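Local coordinates for protein probable fumarate reductase Ifc3 (Shewanella frigidimarina, PDB 1QO8) that catalyses the essentially one-way reduction of fumarate to succinate in vitro, using one FAD and four covalently bound c-type hemes per subunit, and may help carry electrons to Fe(3+), at residues G387-S392 and G470-F475; I415-L420 and M484-Y489. One frame throughout, in Å; residues are numbered along the deposited sequence.

Both contacts lie within the flavoprotein part of the chain, more than 30 Å from the chain's centre and on the same side of it. Their centres are about 18 Å apart and their nearest atoms about 7 Å, so they do not touch. Along the chain they interleave: 387-392, 415-420, 470-475, 484-489. Segment 387-392 lies in the loop after strand 381-383, a strand that pairs antiparallel with 412-417, whose end, with the first turn of helix 418-423, forms the second. The other two belong to the single connection from helix 453-469 to strand 489-505, so the link is held near its start to the loop after strand 381-383, and at its end to strand 412-417 and the helix that follows it.

Contact 1: residues G387-S392 and G470-F475; sequences GNRFIS and GKDTAF
Arg389 and Asp472 meet tip to tip in an end-on, two-pronged salt bridge. NH1 of Arg389 lies 3.0 Å from OD1 of Asp472, its N-H nearly straight at 171°, and NH2 reaches OD2 at the same distance. The arginine chain bends at chi3 to get there; Asp472 holds CG anti to its backbone N. Both oxygens sit in the guanidinium plane, but the carboxylate is turned 47° from it and is met from above its own plane. The Phe475 ring lies against the backbone of 389-391, with Ile391 N 3.5 Å above its centre; its CD2 lies over one face of the guanidinium, toward the rim. A water accepts from Ser392 N and donates to Phe475 O.

The second shell sets these groups. Phe475 N donates to Asp472 OD1 (3.0 Å), closing an Asx motif, while Arg477 N binds OD2 and Glu393 OE1 shares Arg389 NH2, so Arg389 has a second acidic partner. An alanine in place of Asp472 would probably loosen the turn that presents Phe475 and the grip on Arg389. The contact joins the loop after strand 381-383 to the one leaving helix 453-469, with Tyr463 and Tyr466 of that helix against the arginine.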
ATOM      1  N   GLY A 387     -16.217  30.499 -14.522  1.00 45.21           N
ATOM      2  CA  GLY A 387     -15.528  31.780 -14.613  1.00 45.78           C
ATOM      3  C   GLY A 387     -15.378  32.519 -13.294  1.00 43.38           C
ATOM      4  O   GLY A 387     -15.051  33.697 -13.378  1.00 40.85           O
ATOM      5  N   ASN A 388     -15.434  31.866 -12.137  1.00 41.76           N
ATOM      6  CA  ASN A 388     -15.253  32.454 -10.844  1.00 42.69           C
ATOM      7  C   ASN A 388     -13.926  32.068 -10.212  1.00 42.73           C
ATOM      8  O   ASN A 388     -13.523  30.903 -10.277  1.00 42.29           O
ATOM      9  CB  ASN A 388     -16.390  31.981  -9.858  1.00 44.46           C
ATOM     10  CG  ASN A 388     -17.730  32.435 -10.419  1.00 48.19           C
ATOM     11  OD1 ASN A 388     -17.850  33.618 -10.782  1.00 49.60           O
ATOM     12  ND2 ASN A 388     -18.760  31.653 -10.659  1.00 48.10           N
ATOM     13  N   ARG A 389     -13.240  32.989  -9.554  1.00 39.68           N
ATOM     14  CA  ARG A 389     -12.022  32.716  -8.816  1.00 39.44           C
ATOM     15  C   ARG A 389     -12.458  31.903  -7.608  1.00 39.99           C
ATOM     16  O   ARG A 389     -13.645  32.010  -7.367  1.00 37.99           O
ATOM     17  CB  ARG A 389     -11.328  34.058  -8.391  1.00 37.39           C
ATOM     18  CG  ARG A 389     -10.672  34.774  -9.600  1.00 37.42           C
ATOM     19  CD  ARG A 389     -10.165  36.191  -9.126  1.00 33.60           C
ATOM     20  NE  ARG A 389      -8.977  35.957  -8.350  1.00 35.73           N
ATOM     21  CZ  ARG A 389      -8.703  36.490  -7.154  1.00 41.85           C
ATOM     22  NH1 ARG A 389      -9.602  37.414  -6.740  1.00 41.41           N
ATOM     23  NH2 ARG A 389      -7.546  36.269  -6.557  1.00 41.16           N
ATOM     24  N   PHE A 390     -11.610  31.162  -6.916  1.00 39.32           N
ATOM     25  CA  PHE A 390     -12.123  30.283  -5.872  1.00 42.33           C
ATOM     26  C   PHE A 390     -10.983  30.214  -4.872  1.00 40.81           C
ATOM     27  O   PHE A 390     -11.103  29.687  -3.826  1.00 42.30           O
ATOM     28  CB  PHE A 390     -12.447  28.833  -6.277  1.00 39.60           C
ATOM     29  CG  PHE A 390     -11.455  28.240  -7.268  1.00 39.25           C
ATOM     30  CD1 PHE A 390     -11.570  28.489  -8.598  1.00 38.00           C
ATOM     31  CD2 PHE A 390     -10.421  27.411  -6.853  1.00 40.02           C
ATOM     32  CE1 PHE A 390     -10.631  27.956  -9.492  1.00 39.58           C
ATOM     33  CE2 PHE A 390      -9.429  26.900  -7.702  1.00 39.83           C
ATOM     34  CZ  PHE A 390      -9.597  27.153  -9.046  1.00 39.07           C
ATOM     35  N   ILE A 391      -9.887  30.924  -5.069  1.00 41.54           N
ATOM     36  CA  ILE A 391      -8.746  30.819  -4.159  1.00 40.35           C
ATOM     37  C   ILE A 391      -7.696  31.816  -4.678  1.00 41.17           C
ATOM     38  O   ILE A 391      -7.796  32.252  -5.826  1.00 41.79           O
ATOM     39  CB  ILE A 391      -8.160  29.417  -3.981  1.00 40.16           C
ATOM     40  CG1 ILE A 391      -7.225  29.487  -2.768  1.00 44.19           C
ATOM     41  CG2 ILE A 391      -7.433  28.817  -5.182  1.00 37.02           C
ATOM     42  CD1 ILE A 391      -6.941  28.145  -2.087  1.00 44.78           C
ATOM     43  N   SER A 392      -6.841  32.283  -3.778  1.00 39.88           N
ATOM     44  CA  SER A 392      -5.735  33.079  -4.261  1.00 41.50           C
ATOM     45  C   SER A 392      -4.815  32.276  -5.207  1.00 37.61           C
ATOM     46  O   SER A 392      -4.393  31.191  -4.802  1.00 36.20           O
ATOM     47  CB  SER A 392      -4.894  33.550  -3.100  1.00 42.77           C
ATOM     48  OG  SER A 392      -3.674  34.178  -3.522  1.00 43.60           O
ATOM     49  N   GLY A 470      -5.000  47.268  -5.005  1.00 48.04           N
ATOM     50  CA  GLY A 470      -3.856  46.504  -4.478  1.00 39.54           C
ATOM     51  C   GLY A 470      -4.457  45.676  -3.363  1.00 36.37           C
ATOM     52  O   GLY A 470      -3.748  45.022  -2.612  1.00 37.75           O
ATOM     53  N   LYS A 471      -5.750  45.427  -3.302  1.00 34.96           N
ATOM     54  CA  LYS A 471      -6.309  44.662  -2.196  1.00 39.65           C
ATOM     55  C   LYS A 471      -7.323  43.675  -2.758  1.00 38.22           C
ATOM     56  O   LYS A 471      -8.216  44.121  -3.456  1.00 37.35           O
ATOM     57  CB  LYS A 471      -7.211  45.670  -1.318  1.00 44.45           C
ATOM     58  CG  LYS A 471      -6.259  46.358  -0.326  1.00 53.92           C
ATOM     59  CD  LYS A 471      -6.787  47.702   0.176  1.00 60.37           C
ATOM     60  CE  LYS A 471      -6.014  48.120   1.419  1.00 63.77           C
ATOM     61  NZ  LYS A 471      -6.438  47.308   2.621  1.00 68.37           N
ATOM     62  N   ASP A 472      -7.175  42.390  -2.526  1.00 44.94           N
ATOM     63  CA  ASP A 472      -8.120  41.414  -3.201  1.00 45.10           C
ATOM     64  C   ASP A 472      -9.099  40.967  -2.069  1.00 46.78           C
ATOM     65  O   ASP A 472      -8.664  40.231  -1.180  1.00 42.25           O
ATOM     66  CB  ASP A 472      -7.347  40.208  -3.625  1.00 46.14           C
ATOM     67  CG  ASP A 472      -8.169  38.956  -3.970  1.00 46.48           C
ATOM     68  OD1 ASP A 472      -9.372  39.001  -4.244  1.00 43.95           O
ATOM     69  OD2 ASP A 472      -7.534  37.874  -4.050  1.00 45.45           O
ATOM     70  N   THR A 473     -10.253  41.600  -2.024  1.00 49.46           N
ATOM     71  CA  THR A 473     -11.215  41.310  -0.964  1.00 53.41           C
ATOM     72  C   THR A 473     -11.866  39.929  -1.111  1.00 53.88           C
ATOM     73  O   THR A 473     -12.275  39.401  -0.071  1.00 54.03           O
ATOM     74  CB  THR A 473     -12.312  42.395  -0.986  1.00 54.80           C
ATOM     75  OG1 THR A 473     -12.832  42.671  -2.262  1.00 54.88           O
ATOM     76  CG2 THR A 473     -11.725  43.756  -0.523  1.00 59.19           C
ATOM     77  N   ALA A 474     -11.998  39.401  -2.353  1.00 49.35           N
ATOM     78  CA  ALA A 474     -12.396  37.962  -2.426  1.00 47.86           C
ATOM     79  C   ALA A 474     -11.431  37.032  -1.749  1.00 45.64           C
ATOM     80  O   ALA A 474     -11.822  36.179  -0.913  1.00 44.83           O
ATOM     81  CB  ALA A 474     -12.680  37.577  -3.864  1.00 44.35           C
ATOM     82  N   PHE A 475     -10.105  37.045  -2.089  1.00 44.29           N
ATOM     83  CA  PHE A 475      -9.241  35.971  -1.691  1.00 44.66           C
ATOM     84  C   PHE A 475      -7.907  36.357  -1.108  1.00 44.74           C
ATOM     85  O   PHE A 475      -7.158  35.410  -0.749  1.00 45.32           O
ATOM     86  CB  PHE A 475      -8.985  34.920  -2.850  1.00 43.59           C
ATOM     87  CG  PHE A 475     -10.284  34.268  -3.247  1.00 43.82           C
ATOM     88  CD1 PHE A 475     -10.843  33.303  -2.408  1.00 43.42           C
ATOM     89  CD2 PHE A 475     -10.994  34.683  -4.328  1.00 40.23           C
ATOM     90  CE1 PHE A 475     -12.068  32.714  -2.711  1.00 43.93           C
ATOM     91  CE2 PHE A 475     -12.200  34.105  -4.665  1.00 44.84           C
ATOM     92  CZ  PHE A 475     -12.786  33.139  -3.821  1.00 43.66           C
TER
HETATM   93  O   HOH W   1      -6.968  32.257  -0.802  1.00 62.38           O

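Contact 2: residues I415-L420 and M484-Y489; sequences IFDNQL and MTQSPY
Asp417 is the N-cap of helix 418-423, placed where strand 412-417 gives way to the helix, and its carboxylate also ties down the loop that enters strand 489-505. The hydrogen bonds divide between its two oxygens. OD1 takes the capping bond from Gln419 N, 3.0 Å long and bent. OD2 accepts three N-H groups: Gln486 N at 2.7 Å, Thr485 N at 3.0 Å, and Gln419 NE2, which comes in along the syn lone pair at 175°. The two loop amides approach from above the carboxylate plane. With CG between the backbone N and the carbonyl carbon (chi1 74°), the carboxylate can serve helix and loop together, and so many donors would probably favour its charged form. A backbone bond runs in the reverse sense, from Asn418 N to Gln486 O at 3.0 Å, its donor lying above the carbonyl plane.

Flat groups supply the second kind of contact. The side-chain amides of Gln419 and Gln486 stack with their planes only 9° apart, although the two side chains cross at about a right angle; CG of Gln419 comes 3.6 Å from CD of Gln486. Asn483 OD1 also accepts from Gln419 NE2, which helps fix the rotation of that amide. The Tyr489 ring packs its CD2 against CB of Asp417.

Apolar packing is the third kind, inside the strand. Met484 starts with CG beside its backbone N, runs extended through chi2 and bends at chi3; its tip crosses Ile415 at about a right angle, with SD and CE both against CG2. Ile415 itself lies on Val381 and Val383 of the adjacent strand. The methionine methyl CE is tightly packed, 3.5 Å from CG2 of Ile415.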
ATOM      1  N   ILE A 415      -5.941  32.283 -16.700  1.00 39.81           N
ATOM      2  CA  ILE A 415      -6.480  33.365 -17.572  1.00 40.32           C
ATOM      3  C   ILE A 415      -5.629  34.622 -17.519  1.00 38.53           C
ATOM      4  O   ILE A 415      -4.992  34.727 -16.480  1.00 35.20           O
ATOM      5  CB  ILE A 415      -7.880  33.593 -17.047  1.00 41.45           C
ATOM      6  CG1 ILE A 415      -8.618  32.771 -18.105  1.00 37.76           C
ATOM      7  CG2 ILE A 415      -8.746  34.749 -16.554  1.00 37.48           C
ATOM      8  CD1 ILE A 415      -9.402  31.751 -17.380  1.00 39.26           C
ATOM      9  N   PHE A 416      -5.436  35.295 -18.656  1.00 38.18           N
ATOM     10  CA  PHE A 416      -4.522  36.436 -18.641  1.00 40.34           C
ATOM     11  C   PHE A 416      -4.795  37.248 -19.905  1.00 40.67           C
ATOM     12  O   PHE A 416      -5.556  36.751 -20.752  1.00 41.25           O
ATOM     13  CB  PHE A 416      -3.046  36.133 -18.435  1.00 40.68           C
ATOM     14  CG  PHE A 416      -2.593  35.054 -19.396  1.00 41.23           C
ATOM     15  CD1 PHE A 416      -2.240  35.366 -20.703  1.00 39.77           C
ATOM     16  CD2 PHE A 416      -2.632  33.706 -18.968  1.00 41.26           C
ATOM     17  CE1 PHE A 416      -1.829  34.299 -21.536  1.00 41.72           C
ATOM     18  CE2 PHE A 416      -2.207  32.666 -19.810  1.00 39.27           C
ATOM     19  CZ  PHE A 416      -1.827  32.967 -21.101  1.00 39.33           C
ATOM     20  N   ASP A 417      -4.217  38.472 -20.008  1.00 39.88           N
ATOM     21  CA  ASP A 417      -4.565  39.226 -21.248  1.00 41.17           C
ATOM     22  C   ASP A 417      -3.277  39.398 -21.992  1.00 39.92           C
ATOM     23  O   ASP A 417      -2.264  38.803 -21.552  1.00 37.87           O
ATOM     24  CB  ASP A 417      -5.236  40.547 -20.818  1.00 42.21           C
ATOM     25  CG  ASP A 417      -4.252  41.568 -20.262  1.00 43.07           C
ATOM     26  OD1 ASP A 417      -3.086  41.284 -19.859  1.00 40.77           O
ATOM     27  OD2 ASP A 417      -4.665  42.768 -20.209  1.00 46.93           O
ATOM     28  N   ASN A 418      -3.134  40.196 -23.035  1.00 43.96           N
ATOM     29  CA  ASN A 418      -1.945  40.461 -23.850  1.00 40.43           C
ATOM     30  C   ASN A 418      -0.803  41.042 -23.123  1.00 39.89           C
ATOM     31  O   ASN A 418       0.345  40.924 -23.578  1.00 39.09           O
ATOM     32  CB  ASN A 418      -2.276  41.381 -25.060  1.00 48.49           C
ATOM     33  CG  ASN A 418      -1.233  41.825 -26.057  1.00 54.23           C
ATOM     34  OD1 ASN A 418      -1.291  42.159 -27.245  1.00 52.47           O
ATOM     35  ND2 ASN A 418       0.086  41.902 -25.804  1.00 55.56           N
ATOM     36  N   GLN A 419      -0.991  41.676 -21.912  1.00 40.35           N
ATOM     37  CA  GLN A 419       0.187  42.165 -21.199  1.00 40.37           C
ATOM     38  C   GLN A 419       1.015  41.005 -20.718  1.00 39.04           C
ATOM     39  O   GLN A 419       2.256  40.918 -20.663  1.00 39.38           O
ATOM     40  CB  GLN A 419      -0.165  43.137 -20.001  1.00 39.76           C
ATOM     41  CG  GLN A 419      -1.341  44.067 -20.273  1.00 41.98           C
ATOM     42  CD  GLN A 419      -1.847  44.766 -19.002  1.00 45.94           C
ATOM     43  OE1 GLN A 419      -1.141  45.500 -18.296  1.00 47.84           O
ATOM     44  NE2 GLN A 419      -3.040  44.453 -18.549  1.00 44.45           N
ATOM     45  N   LEU A 420       0.298  39.993 -20.100  1.00 38.29           N
ATOM     46  CA  LEU A 420       1.065  38.845 -19.635  1.00 37.45           C
ATOM     47  C   LEU A 420       1.643  38.150 -20.886  1.00 35.92           C
ATOM     48  O   LEU A 420       2.767  37.756 -20.834  1.00 35.07           O
ATOM     49  CB  LEU A 420       0.205  37.790 -18.865  1.00 35.67           C
ATOM     50  CG  LEU A 420       1.024  36.814 -18.029  1.00 38.35           C
ATOM     51  CD1 LEU A 420       0.220  36.447 -16.743  1.00 38.65           C
ATOM     52  CD2 LEU A 420       1.299  35.477 -18.756  1.00 38.09           C
ATOM     53  N   MET A 484      -6.668  42.671 -16.603  1.00 41.88           N
ATOM     54  CA  MET A 484      -7.113  42.057 -17.835  1.00 43.79           C
ATOM     55  C   MET A 484      -7.938  43.140 -18.542  1.00 45.38           C
ATOM     56  O   MET A 484      -9.152  43.255 -18.337  1.00 45.62           O
ATOM     57  CB  MET A 484      -7.916  40.785 -17.500  1.00 40.68           C
ATOM     58  CG  MET A 484      -6.977  39.661 -17.013  1.00 43.89           C
ATOM     59  SD  MET A 484      -7.846  38.099 -16.663  1.00 42.29           S
ATOM     60  CE  MET A 484      -8.408  37.734 -18.295  1.00 42.14           C
ATOM     61  N   THR A 485      -7.256  43.936 -19.341  1.00 44.82           N
ATOM     62  CA  THR A 485      -7.854  45.022 -20.107  1.00 47.49           C
ATOM     63  C   THR A 485      -7.279  45.061 -21.502  1.00 50.29           C
ATOM     64  O   THR A 485      -7.872  45.802 -22.305  1.00 51.81           O
ATOM     65  CB  THR A 485      -7.436  46.397 -19.482  1.00 46.88           C
ATOM     66  OG1 THR A 485      -6.014  46.348 -19.325  1.00 46.37           O
ATOM     67  CG2 THR A 485      -8.043  46.636 -18.121  1.00 45.97           C
ATOM     68  N   GLN A 486      -6.197  44.315 -21.829  1.00 50.12           N
ATOM     69  CA  GLN A 486      -5.671  44.463 -23.199  1.00 47.66           C
ATOM     70  C   GLN A 486      -5.791  43.182 -24.017  1.00 51.07           C
ATOM     71  O   GLN A 486      -5.390  42.039 -23.667  1.00 46.73           O
ATOM     72  CB  GLN A 486      -4.213  44.864 -23.073  1.00 51.27           C
ATOM     73  CG  GLN A 486      -4.000  46.237 -22.390  1.00 52.17           C
ATOM     74  CD  GLN A 486      -2.530  46.599 -22.500  1.00 53.07           C
ATOM     75  OE1 GLN A 486      -1.883  46.065 -23.409  1.00 53.90           O
ATOM     76  NE2 GLN A 486      -1.994  47.431 -21.624  1.00 52.32           N
ATOM     77  N   SER A 487      -6.485  43.305 -25.121  1.00 49.42           N
ATOM     78  CA  SER A 487      -6.864  42.186 -25.963  1.00 51.35           C
ATOM     79  C   SER A 487      -5.912  41.605 -26.932  1.00 50.71           C
ATOM     80  O   SER A 487      -5.010  42.440 -26.938  1.00 51.56           O
ATOM     81  CB  SER A 487      -8.200  42.598 -26.582  1.00 53.76           C
ATOM     82  OG  SER A 487      -8.283  42.415 -27.953  1.00 56.53           O
ATOM     83  N   PRO A 488      -5.586  40.308 -26.921  1.00 50.18           N
ATOM     84  CA  PRO A 488      -6.565  39.257 -26.912  1.00 49.27           C
ATOM     85  C   PRO A 488      -6.582  38.789 -25.433  1.00 46.81           C
ATOM     86  O   PRO A 488      -5.621  39.047 -24.711  1.00 45.13           O
ATOM     87  CB  PRO A 488      -6.220  38.116 -27.830  1.00 50.74           C
ATOM     88  CG  PRO A 488      -5.020  38.543 -28.582  1.00 51.15           C
ATOM     89  CD  PRO A 488      -4.636  39.842 -27.956  1.00 50.67           C
ATOM     90  N   TYR A 489      -7.594  38.072 -25.010  1.00 44.27           N
ATOM     91  CA  TYR A 489      -7.632  37.424 -23.713  1.00 46.71           C
ATOM     92  C   TYR A 489      -7.449  35.903 -23.895  1.00 48.47           C
ATOM     93  O   TYR A 489      -7.857  35.390 -24.922  1.00 49.23           O
ATOM     94  CB  TYR A 489      -8.940  37.710 -22.976  1.00 46.77           C
ATOM     95  CG  TYR A 489      -9.152  39.233 -22.836  1.00 46.05           C
ATOM     96  CD1 TYR A 489      -9.767  39.934 -23.842  1.00 47.99           C
ATOM     97  CD2 TYR A 489      -8.687  39.902 -21.750  1.00 46.58           C
ATOM     98  CE1 TYR A 489      -9.922  41.329 -23.704  1.00 50.73           C
ATOM     99  CE2 TYR A 489      -8.857  41.267 -21.580  1.00 49.85           C
ATOM    100  CZ  TYR A 489      -9.489  41.968 -22.590  1.00 49.83           C
ATOM    101  OH  TYR A 489      -9.617  43.332 -22.432  1.00 53.25           O
TER